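Long-range contacts in flagellar hook-associated protein 2 (Helicobacter pylori, PDB 6IWY), which caps the distal tip of the growing flagellar filament, promoting flagellin polymerisation there and preventing exported subunits from leaking away unassembled: residues D15-S20 and K403-S408; Q39-E44 and D122-F127; G95-I100 and L112-K117; A185-M190 and I209-L214. All coordinates share one frame; numbering follows the deposited sequence.

Contact 1 (D15-S20 and K403-S408); sequences DALSAS and KPAIIS
Leu-17 and Ile-407 meet through aliphatic branches alone: no ring, amide or carboxylate offers a face or an edge to this contact, so saturated carbons do all the touching. Leu-17 serves two partners with its two branches. Its chi1 of 63° sets CG between the backbone N and the carbonyl carbon, and from there the methyls part. CD2 rests on CB of Ala-405 at 3.7 Å, while CD1 meets CD1 of Ile-407 at 3.9 Å, the two side chains crossing at about a right angle. To one side, CB of Ala-19 lies 4.1 Å from CG1 of Ile-407; to the other, CB of Ala-16 approaches CB of Ala-405 more loosely, at 4.4 Å. No hydrogen bond joins the segments; strand 17-19 pairs with 393-395, and 405-407 with 30-36. Ile-393 and Val-32 extend the same apolar layer. The strand axes run 8.6 Å apart, too far for backbone pairing, and point almost the same way, 7° from parallel. Strands near both ends of this protein fragment, the second in the FliD C-terminal family region, meet in a way consistent with face-to-face packing of two small antiparallel sheets, as in a beta sandwich.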
loop_
_atom_site.group_PDB
_atom_site.type_symbol
_atom_site.label_atom_id
_atom_site.label_comp_id
_atom_site.label_asym_id
_atom_site.label_seq_id
_atom_site.Cartn_x
_atom_site.Cartn_y
_atom_site.Cartn_z
ATOM N N ASP A 15 21.085 -18.745 -26.119
ATOM C CA ASP A 15 20.905 -19.059 -24.695
ATOM C C ASP A 15 19.611 -18.473 -24.095
ATOM O O ASP A 15 19.458 -18.433 -22.875
ATOM C CB ASP A 15 22.117 -18.555 -23.892
ATOM C CG ASP A 15 23.462 -18.871 -24.572
ATOM O OD1 ASP A 15 23.579 -19.951 -25.188
ATOM O OD2 ASP A 15 24.412 -18.051 -24.487
ATOM N N ALA A 16 18.674 -18.049 -24.936
ATOM C CA ALA A 16 17.553 -17.235 -24.484
ATOM C C ALA A 16 16.384 -18.046 -23.916
ATOM O O ALA A 16 15.575 -17.514 -23.131
ATOM C CB ALA A 16 17.068 -16.360 -25.629
ATOM N N LEU A 17 16.259 -19.308 -24.339
ATOM C CA LEU A 17 15.197 -20.170 -23.836
ATOM C C LEU A 17 15.498 -21.650 -24.032
ATOM O O LEU A 17 16.316 -22.031 -24.876
ATOM C CB LEU A 17 13.864 -19.810 -24.501
ATOM C CG LEU A 17 13.765 -19.993 -26.017
ATOM C CD1 LEU A 17 13.345 -21.432 -26.393
ATOM C CD2 LEU A 17 12.782 -18.981 -26.576
ATOM N N SER A 18 14.809 -22.475 -23.246
ATOM C CA SER A 18 14.913 -23.938 -23.344
ATOM C C SER A 18 13.534 -24.589 -23.545
ATOM O O SER A 18 12.656 -24.442 -22.710
ATOM C CB SER A 18 15.585 -24.505 -22.086
ATOM O OG SER A 18 14.881 -24.115 -20.914
ATOM N N ALA A 19 13.369 -25.322 -24.641
ATOM C CA ALA A 19 12.093 -25.943 -24.986
ATOM C C ALA A 19 12.098 -27.470 -24.820
ATOM O O ALA A 19 13.124 -28.114 -25.039
ATOM C CB ALA A 19 11.705 -25.563 -26.412
ATOM N N SER A 20 10.942 -28.032 -24.450
ATOM C CA SER A 20 10.788 -29.473 -24.161
ATOM C C SER A 20 10.167 -30.175 -25.349
ATOM O O SER A 20 9.183 -29.691 -25.893
ATOM C CB SER A 20 9.895 -29.696 -22.935
ATOM N N LYS A 403 18.189 -11.540 -34.344
ATOM C CA LYS A 403 19.010 -12.688 -33.936
ATOM C C LYS A 403 18.278 -13.401 -32.792
ATOM O O LYS A 403 18.722 -13.366 -31.637
ATOM C CB LYS A 403 20.418 -12.242 -33.502
ATOM N N PRO A 404 17.143 -14.042 -33.111
ATOM C CA PRO A 404 16.245 -14.598 -32.112
ATOM C C PRO A 404 16.481 -16.080 -31.854
ATOM O O PRO A 404 17.234 -16.722 -32.572
ATOM C CB PRO A 404 14.879 -14.422 -32.774
ATOM C CG PRO A 404 15.172 -14.641 -34.279
ATOM C CD PRO A 404 16.672 -14.379 -34.469
ATOM N N ALA A 405 15.816 -16.612 -30.840
ATOM C CA ALA A 405 15.866 -18.034 -30.543
ATOM C C ALA A 405 15.088 -18.812 -31.600
ATOM O O ALA A 405 13.957 -18.473 -31.927
ATOM C CB ALA A 405 15.296 -18.311 -29.172
ATOM N N ILE A 406 15.722 -19.852 -32.129
ATOM C CA ILE A 406 15.092 -20.735 -33.089
ATOM C C ILE A 406 15.026 -22.131 -32.512
ATOM O O ILE A 406 16.032 -22.794 -32.341
ATOM C CB ILE A 406 15.861 -20.800 -34.423
ATOM C CG1 ILE A 406 15.849 -19.447 -35.132
ATOM C CG2 ILE A 406 15.239 -21.849 -35.343
ATOM C CD1 ILE A 406 16.445 -19.506 -36.543
ATOM N N ILE A 407 13.818 -22.558 -32.212
ATOM C CA ILE A 407 13.536 -23.938 -31.906
ATOM C C ILE A 407 13.360 -24.654 -33.242
ATOM O O ILE A 407 12.590 -24.215 -34.096
ATOM C CB ILE A 407 12.245 -24.036 -31.090
ATOM C CG1 ILE A 407 12.387 -23.240 -29.774
ATOM C CG2 ILE A 407 11.867 -25.503 -30.850
ATOM C CD1 ILE A 407 11.086 -22.581 -29.314
ATOM N N SER A 408 14.085 -25.749 -33.428
ATOM C CA SER A 408 14.050 -26.490 -34.691
ATOM C C SER A 408 14.390 -27.964 -34.490
ATOM O O SER A 408 14.577 -28.421 -33.364
ATOM C CB SER A 408 15.029 -25.863 -35.690
#

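Contact 2 (Q39-E44 and D122-F127); sequences QGDINE and DNRVYF
Asp-41 and Asn-43 point from one segment toward Val-125 and Phe-127 of the other, and their orientations define the contact. The Asp-41 side chain lies aslant Val-125, with OD1 accepting a weak hydrogen bond from Val-125 N at 3.2 Å. The same oxygen takes a firmer bond from ND2 of Asn-43, 2.7 Å long, which reaches it on the anti side and 24° out of the carboxylate plane. That amide also bonds outward, ND2 to Val-114 O and OD1 to Asn-361 ND2. OD2 of Asp-41 sits over CA of Arg-124 at 3.6 Å and is bonded to the backbone N of Ala-365, so both oxygens of this buried carboxylate have donors.

Asn-43 and Phe-127 come tip to tip. CG of the amide lies at the ring edge, in its plane, 4.0 Å from CE1 of Phe-127, and the two flat groups stand 85° apart. Val-125 CG1 lies over one face of that ring, offset toward the rim, while CB of Val-125 is 3.8 Å from ND2 of Asn-43.

Arg-124 leaves in another direction. Its guanidinium forms a salt bridge with Asp-212, and Tyr-126 OH lies above one face of it.

Buried polar side chains here join the region of strand 42-49 to that of strand 126-127, which pairs with 61-67: a weak side-chain-to-backbone link, with close packing, between two antiparallel sheets.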
loop_
_atom_site.group_PDB
_atom_site.type_symbol
_atom_site.label_atom_id
_atom_site.label_comp_id
_atom_site.label_asym_id
_atom_site.label_seq_id
_atom_site.Cartn_x
_atom_site.Cartn_y
_atom_site.Cartn_z
ATOM N N GLN A 39 9.246 -11.026 -14.082
ATOM C CA GLN A 39 9.997 -10.638 -12.881
ATOM C C GLN A 39 9.069 -10.567 -11.674
ATOM O O GLN A 39 7.917 -10.201 -11.801
ATOM C CB GLN A 39 10.595 -9.237 -13.077
ATOM C CG GLN A 39 12.012 -9.162 -13.710
ATOM C CD GLN A 39 12.328 -7.768 -14.268
ATOM O OE1 GLN A 39 12.045 -6.746 -13.633
ATOM N NE2 GLN A 39 12.867 -7.724 -15.488
ATOM N N GLY A 40 9.570 -10.918 -10.505
ATOM C CA GLY A 40 8.911 -10.576 -9.249
ATOM C C GLY A 40 9.355 -9.178 -8.803
ATOM O O GLY A 40 10.205 -8.557 -9.428
ATOM N N ASP A 41 8.787 -8.708 -7.699
ATOM C CA ASP A 41 9.056 -7.379 -7.171
ATOM C C ASP A 41 10.183 -7.467 -6.139
ATOM O O ASP A 41 10.276 -8.444 -5.412
ATOM C CB ASP A 41 7.773 -6.865 -6.497
ATOM C CG ASP A 41 7.562 -5.366 -6.659
ATOM O OD1 ASP A 41 7.471 -4.690 -5.601
ATOM O OD2 ASP A 41 7.454 -4.867 -7.816
ATOM N N ILE A 42 11.039 -6.462 -6.050
ATOM C CA ILE A 42 12.059 -6.468 -5.009
ATOM C C ILE A 42 12.112 -5.109 -4.379
ATOM O O ILE A 42 12.383 -4.148 -5.059
ATOM C CB ILE A 42 13.484 -6.818 -5.537
ATOM C CG1 ILE A 42 13.524 -8.236 -6.114
ATOM C CG2 ILE A 42 14.529 -6.705 -4.406
ATOM C CD1 ILE A 42 14.808 -8.518 -6.869
ATOM N N ASN A 43 11.862 -5.040 -3.079
ATOM C CA ASN A 43 11.799 -3.767 -2.380
ATOM C C ASN A 43 12.624 -3.796 -1.147
ATOM O O ASN A 43 12.726 -4.843 -0.464
ATOM C CB ASN A 43 10.385 -3.494 -1.918
ATOM C CG ASN A 43 9.413 -3.493 -3.035
ATOM O OD1 ASN A 43 9.365 -2.540 -3.812
ATOM N ND2 ASN A 43 8.635 -4.552 -3.143
ATOM N N GLU A 44 13.198 -2.651 -0.835
ATOM C CA GLU A 44 13.795 -2.463 0.460
ATOM C C GLU A 44 12.740 -1.818 1.300
ATOM O O GLU A 44 12.060 -0.941 0.827
ATOM C CB GLU A 44 14.989 -1.529 0.384
ATOM C CG GLU A 44 16.182 -2.114 -0.294
ATOM C CD GLU A 44 17.169 -1.060 -0.639
ATOM O OE1 GLU A 44 16.899 0.117 -0.317
ATOM O OE2 GLU A 44 18.205 -1.389 -1.251
ATOM N N ASP A 122 0.901 -8.046 -12.125
ATOM C CA ASP A 122 -0.042 -8.064 -10.991
ATOM C C ASP A 122 0.628 -8.207 -9.616
ATOM O O ASP A 122 -0.051 -8.189 -8.592
ATOM C CB ASP A 122 -1.054 -9.211 -11.145
ATOM C CG ASP A 122 -2.047 -8.983 -12.265
ATOM O OD1 ASP A 122 -1.996 -7.904 -12.913
ATOM O OD2 ASP A 122 -2.895 -9.888 -12.492
ATOM N N ASN A 123 1.948 -8.363 -9.564
ATOM C CA ASN A 123 2.603 -8.545 -8.264
ATOM C C ASN A 123 3.433 -7.378 -7.817
ATOM O O ASN A 123 4.310 -7.531 -6.994
ATOM C CB ASN A 123 3.426 -9.840 -8.232
ATOM C CG ASN A 123 2.546 -11.069 -8.212
ATOM O OD1 ASN A 123 2.103 -11.507 -7.148
ATOM N ND2 ASN A 123 2.262 -11.615 -9.392
ATOM N N ARG A 124 3.148 -6.191 -8.320
ATOM C CA ARG A 124 3.866 -5.034 -7.809
ATOM C C ARG A 124 3.382 -4.894 -6.381
ATOM O O ARG A 124 2.251 -5.294 -6.094
ATOM C CB ARG A 124 3.620 -3.817 -8.664
ATOM C CG ARG A 124 4.252 -3.985 -10.034
ATOM C CD ARG A 124 4.041 -2.792 -10.916
ATOM N NE ARG A 124 4.829 -1.633 -10.488
ATOM C CZ ARG A 124 4.762 -0.423 -11.051
ATOM N NH1 ARG A 124 3.942 -0.202 -12.079
ATOM N NH2 ARG A 124 5.543 0.575 -10.592
ATOM N N VAL A 125 4.248 -4.451 -5.469
ATOM C CA VAL A 125 3.820 -4.183 -4.099
ATOM C C VAL A 125 3.623 -2.677 -3.881
ATOM O O VAL A 125 4.528 -1.896 -4.035
ATOM C CB VAL A 125 4.799 -4.705 -3.077
ATOM C CG1 VAL A 125 4.349 -4.290 -1.712
ATOM C CG2 VAL A 125 4.901 -6.219 -3.111
ATOM N N TYR A 126 2.425 -2.269 -3.521
ATOM C CA TYR A 126 2.152 -0.864 -3.322
ATOM C C TYR A 126 1.997 -0.692 -1.848
ATOM O O TYR A 126 1.088 -1.248 -1.284
ATOM C CB TYR A 126 0.896 -0.443 -4.060
ATOM C CG TYR A 126 1.097 -0.452 -5.540
ATOM C CD1 TYR A 126 0.658 -1.509 -6.320
ATOM C CD2 TYR A 126 1.769 0.572 -6.153
ATOM C CE1 TYR A 126 0.879 -1.519 -7.699
ATOM C CE2 TYR A 126 1.995 0.574 -7.503
ATOM C CZ TYR A 126 1.551 -0.473 -8.274
ATOM O OH TYR A 126 1.793 -0.436 -9.627
ATOM N N PHE A 127 2.901 0.050 -1.219
ATOM C CA PHE A 127 2.837 0.283 0.211
ATOM C C PHE A 127 1.884 1.421 0.461
ATOM O O PHE A 127 1.728 2.273 -0.379
ATOM C CB PHE A 127 4.229 0.617 0.755
ATOM C CG PHE A 127 5.177 -0.516 0.642
ATOM C CD1 PHE A 127 6.097 -0.563 -0.387
ATOM C CD2 PHE A 127 5.116 -1.564 1.537
ATOM C CE1 PHE A 127 6.949 -1.637 -0.501
ATOM C CE2 PHE A 127 5.946 -2.644 1.429
ATOM C CZ PHE A 127 6.862 -2.693 0.406
#

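Contact 3 (G95-I100 and L112-K117); sequences GEVMGI and LMVNTK
Val-97 overlaps Val-114 through CG1 against CG1, the two side chains crossing diagonally on the sheet face they share with Thr-116. For both valines CG1 stands anti to the backbone N (chi1 -171° for Val-97), bringing these methyls together. That face turns inward: Val-114 touches Ile-89 of helix 82-92, and Val-97 touches Phe-65 of strand 61-67.

Beneath the side chains runs a regular antiparallel pairing. Met-98 with Asn-115 and Ile-100 with Met-113 are hydrogen-bonded pairs; Met-98 N to Asn-115 O measures 2.7 Å, and Ile-100 N to Met-113 O 2.9 Å. A further bond, from Lys-117 N to Glu-96 O at 2.9 Å, continues the pairing one residue before strand 97-103, its donor lying above the carbonyl plane.

On the other face Met-98 bends at chi3 (-71°), which places CE 3.3 Å from Thr-116 O. The aliphatic part of Lys-117 passes Gly-95, with CD 3.4 Å from Gly-95 O, whereas NZ and Glu-96 OE2 remain 5.1 Å apart, too far for a salt bridge, though the opposite charges may attract weakly.

The hairpin is therefore held chiefly by backbone polarity, with apolar contact on both faces, the Val-97/Val-114 side more deeply buried, and charge confined to the end near Lys-117.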
loop_
_atom_site.group_PDB
_atom_site.type_symbol
_atom_site.label_atom_id
_atom_site.label_comp_id
_atom_site.label_asym_id
_atom_site.label_seq_id
_atom_site.Cartn_x
_atom_site.Cartn_y
_atom_site.Cartn_z
ATOM N N GLY A 95 3.596 -16.719 2.641
ATOM C CA GLY A 95 4.711 -16.941 1.753
ATOM C C GLY A 95 4.575 -16.338 0.353
ATOM O O GLY A 95 5.429 -16.582 -0.503
ATOM N N GLU A 96 3.542 -15.525 0.118
ATOM C CA GLU A 96 3.336 -14.916 -1.197
ATOM C C GLU A 96 4.213 -13.686 -1.344
ATOM O O GLU A 96 4.637 -13.317 -2.456
ATOM C CB GLU A 96 1.866 -14.556 -1.386
ATOM C CG GLU A 96 0.980 -15.774 -1.688
ATOM C CD GLU A 96 1.035 -16.200 -3.163
ATOM O OE1 GLU A 96 0.800 -15.343 -4.052
ATOM O OE2 GLU A 96 1.297 -17.397 -3.430
ATOM N N VAL A 97 4.426 -13.026 -0.214
ATOM C CA VAL A 97 5.370 -11.939 -0.129
ATOM C C VAL A 97 6.359 -12.366 0.905
ATOM O O VAL A 97 5.976 -12.740 1.995
ATOM C CB VAL A 97 4.735 -10.608 0.299
ATOM C CG1 VAL A 97 5.759 -9.475 0.153
ATOM C CG2 VAL A 97 3.535 -10.313 -0.551
ATOM N N MET A 98 7.630 -12.332 0.545
ATOM C CA MET A 98 8.666 -12.860 1.382
ATOM C C MET A 98 9.357 -11.677 1.998
ATOM O O MET A 98 9.831 -10.767 1.297
ATOM C CB MET A 98 9.627 -13.706 0.555
ATOM C CG MET A 98 8.981 -14.915 -0.127
ATOM S SD MET A 98 10.064 -15.836 -1.265
ATOM C CE MET A 98 10.204 -14.668 -2.639
ATOM N N GLY A 99 9.364 -11.674 3.326
ATOM C CA GLY A 99 10.208 -10.770 4.119
ATOM C C GLY A 99 11.543 -11.421 4.390
ATOM O O GLY A 99 11.631 -12.353 5.163
ATOM N N ILE A 100 12.572 -10.885 3.751
ATOM C CA ILE A 100 13.903 -11.459 3.660
ATOM C C ILE A 100 14.909 -10.397 4.074
ATOM O O ILE A 100 14.731 -9.218 3.732
ATOM C CB ILE A 100 14.198 -11.816 2.170
ATOM C CG1 ILE A 100 13.383 -13.035 1.726
ATOM C CG2 ILE A 100 15.671 -12.054 1.935
ATOM C CD1 ILE A 100 13.413 -13.279 0.231
ATOM N N LEU A 112 15.934 -4.789 5.399
ATOM C CA LEU A 112 14.797 -5.662 5.236
ATOM C C LEU A 112 14.384 -5.577 3.782
ATOM O O LEU A 112 14.262 -4.486 3.228
ATOM C CB LEU A 112 13.669 -5.242 6.182
ATOM C CG LEU A 112 12.349 -6.024 6.195
ATOM C CD1 LEU A 112 12.567 -7.444 6.620
ATOM C CD2 LEU A 112 11.326 -5.338 7.110
ATOM N N MET A 113 14.216 -6.733 3.149
ATOM C CA MET A 113 13.713 -6.775 1.778
ATOM C C MET A 113 12.353 -7.402 1.838
ATOM O O MET A 113 12.100 -8.225 2.696
ATOM C CB MET A 113 14.603 -7.632 0.881
ATOM C CG MET A 113 16.067 -7.254 0.909
ATOM S SD MET A 113 16.349 -5.640 0.195
ATOM C CE MET A 113 15.961 -5.888 -1.535
ATOM N N VAL A 114 11.487 -6.983 0.919
ATOM C CA VAL A 114 10.128 -7.495 0.767
ATOM C C VAL A 114 10.024 -7.827 -0.700
ATOM O O VAL A 114 9.964 -6.926 -1.534
ATOM C CB VAL A 114 9.084 -6.420 1.100
ATOM C CG1 VAL A 114 7.684 -6.979 0.941
ATOM C CG2 VAL A 114 9.317 -5.909 2.502
ATOM N N ASN A 115 10.075 -9.117 -1.009
ATOM C CA ASN A 115 10.107 -9.589 -2.387
ATOM C C ASN A 115 8.942 -10.527 -2.665
ATOM O O ASN A 115 8.633 -11.369 -1.807
ATOM C CB ASN A 115 11.416 -10.352 -2.635
ATOM C CG ASN A 115 12.670 -9.500 -2.373
ATOM O OD1 ASN A 115 12.583 -8.285 -2.140
ATOM N ND2 ASN A 115 13.838 -10.139 -2.415
ATOM N N THR A 116 8.338 -10.440 -3.859
ATOM C CA THR A 116 7.254 -11.363 -4.218
ATOM C C THR A 116 7.700 -12.773 -4.575
ATOM O O THR A 116 8.776 -13.002 -5.073
ATOM C CB THR A 116 6.390 -10.848 -5.371
ATOM O OG1 THR A 116 7.169 -10.689 -6.561
ATOM C CG2 THR A 116 5.723 -9.528 -4.988
ATOM N N LYS A 117 6.837 -13.737 -4.302
ATOM C CA LYS A 117 7.064 -15.127 -4.685
ATOM C C LYS A 117 6.851 -15.343 -6.176
ATOM O O LYS A 117 7.435 -16.248 -6.772
ATOM C CB LYS A 117 6.125 -16.044 -3.913
ATOM C CG LYS A 117 6.456 -17.523 -4.042
ATOM C CD LYS A 117 5.358 -18.372 -3.417
ATOM C CE LYS A 117 5.430 -19.813 -3.891
ATOM N NZ LYS A 117 5.031 -20.746 -2.803
#

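Contact 4 (A185-M190 and I209-L214); sequences AIQKAM and ISIDTL
A helix packed against an antiparallel sheet near its outermost strand is the element at work: helix 179-196 runs beside strand 209-214, outermost in its sheet within this chain, and Gln-187 and Met-190 meet Ile-211 and Thr-213. The two segment axes are 8.9 Å apart and antiparallel, at 176°.

Gln-187 spans the distance fully stretched. CG stands anti to the backbone N (chi1 -178°) and an extended chain carries CD straight outward, so the amide arrives beside the strand. NE2 donates to the carbonyl oxygen of Ile-211 at 2.7 Å, with 159° at the hydrogen. The acceptor lies in the plane of the amide, whereas the donor is tilted from the carbonyl plane. On its way Gln-187 slides past Ile-211 in the opposite direction, CG passing CG2 of Ile-211 at 4.1 Å. Thr-213 crosses it at about a right angle, its CG2 methyl 3.5 Å from Gln-187 CD.

About one turn on from Gln-187, the contact is apolar. Met-190 CB touches Ile-211 CD1 at 3.8 Å, and the rest of the methionine leads off toward Ile-169 and Leu-240. Asp-212 is directed away from the helix, toward Arg-124 and Tyr-126.

One long amide thus supplies a side-chain donor for a strand carbonyl that faces the helix, while the backbones of Ser-210 and Asp-212 pair with Asn-223 and Ile-221 of strand 219-224. Polar attachment through glutamine and hydrophobic packing through isoleucine act side by side.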
loop_
_atom_site.group_PDB
_atom_site.type_symbol
_atom_site.label_atom_id
_atom_site.label_comp_id
_atom_site.label_asym_id
_atom_site.label_seq_id
_atom_site.Cartn_x
_atom_site.Cartn_y
_atom_site.Cartn_z
ATOM N N ALA A 185 -3.220 9.399 -21.074
ATOM C CA ALA A 185 -3.615 10.811 -21.050
ATOM C C ALA A 185 -4.066 11.235 -19.663
ATOM O O ALA A 185 -3.638 12.259 -19.147
ATOM C CB ALA A 185 -4.700 11.071 -22.048
ATOM N N ILE A 186 -4.915 10.428 -19.048
ATOM C CA ILE A 186 -5.385 10.720 -17.699
ATOM C C ILE A 186 -4.213 10.767 -16.742
ATOM O O ILE A 186 -4.067 11.734 -15.960
ATOM C CB ILE A 186 -6.343 9.680 -17.230
ATOM C CG1 ILE A 186 -7.642 9.789 -18.010
ATOM C CG2 ILE A 186 -6.598 9.849 -15.759
ATOM C CD1 ILE A 186 -8.432 8.529 -18.012
ATOM N N GLN A 187 -3.378 9.729 -16.809
ATOM C CA GLN A 187 -2.153 9.685 -16.029
ATOM C C GLN A 187 -1.346 10.986 -16.147
ATOM O O GLN A 187 -0.914 11.541 -15.146
ATOM C CB GLN A 187 -1.295 8.519 -16.467
ATOM C CG GLN A 187 -0.004 8.362 -15.686
ATOM C CD GLN A 187 0.858 7.232 -16.243
ATOM O OE1 GLN A 187 1.146 7.192 -17.446
ATOM N NE2 GLN A 187 1.259 6.307 -15.381
ATOM N N LYS A 188 -1.159 11.460 -17.374
ATOM C CA LYS A 188 -0.423 12.696 -17.616
ATOM C C LYS A 188 -1.163 13.830 -16.934
ATOM O O LYS A 188 -0.567 14.636 -16.209
ATOM C CB LYS A 188 -0.277 13.000 -19.119
ATOM N N ALA A 189 -2.468 13.898 -17.164
ATOM C CA ALA A 189 -3.235 15.015 -16.635
ATOM C C ALA A 189 -3.021 15.061 -15.136
ATOM O O ALA A 189 -2.699 16.115 -14.619
ATOM C CB ALA A 189 -4.705 14.911 -16.982
ATOM N N MET A 190 -3.168 13.912 -14.460
ATOM C CA MET A 190 -3.083 13.826 -12.979
ATOM C C MET A 190 -1.686 14.135 -12.482
ATOM O O MET A 190 -1.480 14.830 -11.476
ATOM C CB MET A 190 -3.449 12.418 -12.495
ATOM C CG MET A 190 -4.908 12.034 -12.714
ATOM S SD MET A 190 -5.377 10.436 -12.001
ATOM C CE MET A 190 -7.138 10.407 -12.385
ATOM N N ILE A 209 3.986 10.001 -3.867
ATOM C CA ILE A 209 2.768 9.868 -4.646
ATOM C C ILE A 209 3.118 9.495 -6.061
ATOM O O ILE A 209 3.923 10.172 -6.711
ATOM C CB ILE A 209 1.911 11.140 -4.665
ATOM C CG1 ILE A 209 1.421 11.454 -3.264
ATOM C CG2 ILE A 209 0.700 10.909 -5.484
ATOM C CD1 ILE A 209 0.485 12.692 -3.210
ATOM N N SER A 210 2.499 8.430 -6.542
ATOM C CA SER A 210 2.622 8.084 -7.935
ATOM C C SER A 210 1.304 7.577 -8.483
ATOM O O SER A 210 0.417 7.149 -7.738
ATOM C CB SER A 210 3.707 7.028 -8.114
ATOM O OG SER A 210 3.422 5.929 -7.288
ATOM N N ILE A 211 1.212 7.631 -9.805
ATOM C CA ILE A 211 0.091 7.138 -10.565
ATOM C C ILE A 211 0.639 6.261 -11.687
ATOM O O ILE A 211 1.125 6.763 -12.686
ATOM C CB ILE A 211 -0.666 8.309 -11.170
ATOM C CG1 ILE A 211 -1.286 9.165 -10.067
ATOM C CG2 ILE A 211 -1.776 7.829 -12.065
ATOM C CD1 ILE A 211 -1.043 10.587 -10.251
ATOM N N ASP A 212 0.560 4.953 -11.509
ATOM C CA ASP A 212 1.030 3.977 -12.492
ATOM C C ASP A 212 -0.113 3.460 -13.372
ATOM O O ASP A 212 -1.268 3.459 -12.966
ATOM C CB ASP A 212 1.636 2.745 -11.788
ATOM C CG ASP A 212 2.934 3.040 -11.037
ATOM O OD1 ASP A 212 3.595 4.051 -11.325
ATOM O OD2 ASP A 212 3.293 2.227 -10.147
ATOM N N THR A 213 0.234 2.993 -14.567
ATOM C CA THR A 213 -0.686 2.213 -15.379
ATOM C C THR A 213 -0.401 0.722 -15.190
ATOM O O THR A 213 0.729 0.308 -14.944
ATOM C CB THR A 213 -0.584 2.551 -16.861
ATOM O OG1 THR A 213 0.561 1.904 -17.419
ATOM C CG2 THR A 213 -0.465 4.058 -17.055
ATOM N N LEU A 214 -1.447 -0.076 -15.348
ATOM C CA LEU A 214 -1.395 -1.490 -15.026
ATOM C C LEU A 214 -2.400 -2.268 -15.893
ATOM O O LEU A 214 -3.157 -1.668 -16.650
ATOM C CB LEU A 214 -1.611 -1.619 -13.516
ATOM C CG LEU A 214 -2.531 -2.618 -12.830
ATOM C CD1 LEU A 214 -1.966 -4.062 -12.698
ATOM C CD2 LEU A 214 -2.782 -1.999 -11.457
#

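In the fold
Contacts 2, 3 and 4 form a connected group nearer the middle of the chain, whereas contact 1 lies about 39 Å, centre to centre, from the chain's centre and touches none of them. Buried but peripheral, contact 1 is wholly apolar. Contact 2, also buried, relies on polar side chains; contacts 3 and 4 are only partly buried, one dominated by backbone pairing and the other by a single side-chain bond beside apolar packing. Contacts 2 and 3 share a sheet, in which strands 42-49 and 110-116 are neighbours, and Thr-116 OG1 bonds to Asp-41 N. The charged pair Arg-124 and Asp-212 ties contact 2 to contact 4, so contact 2 touches both of the others, which do not touch each other.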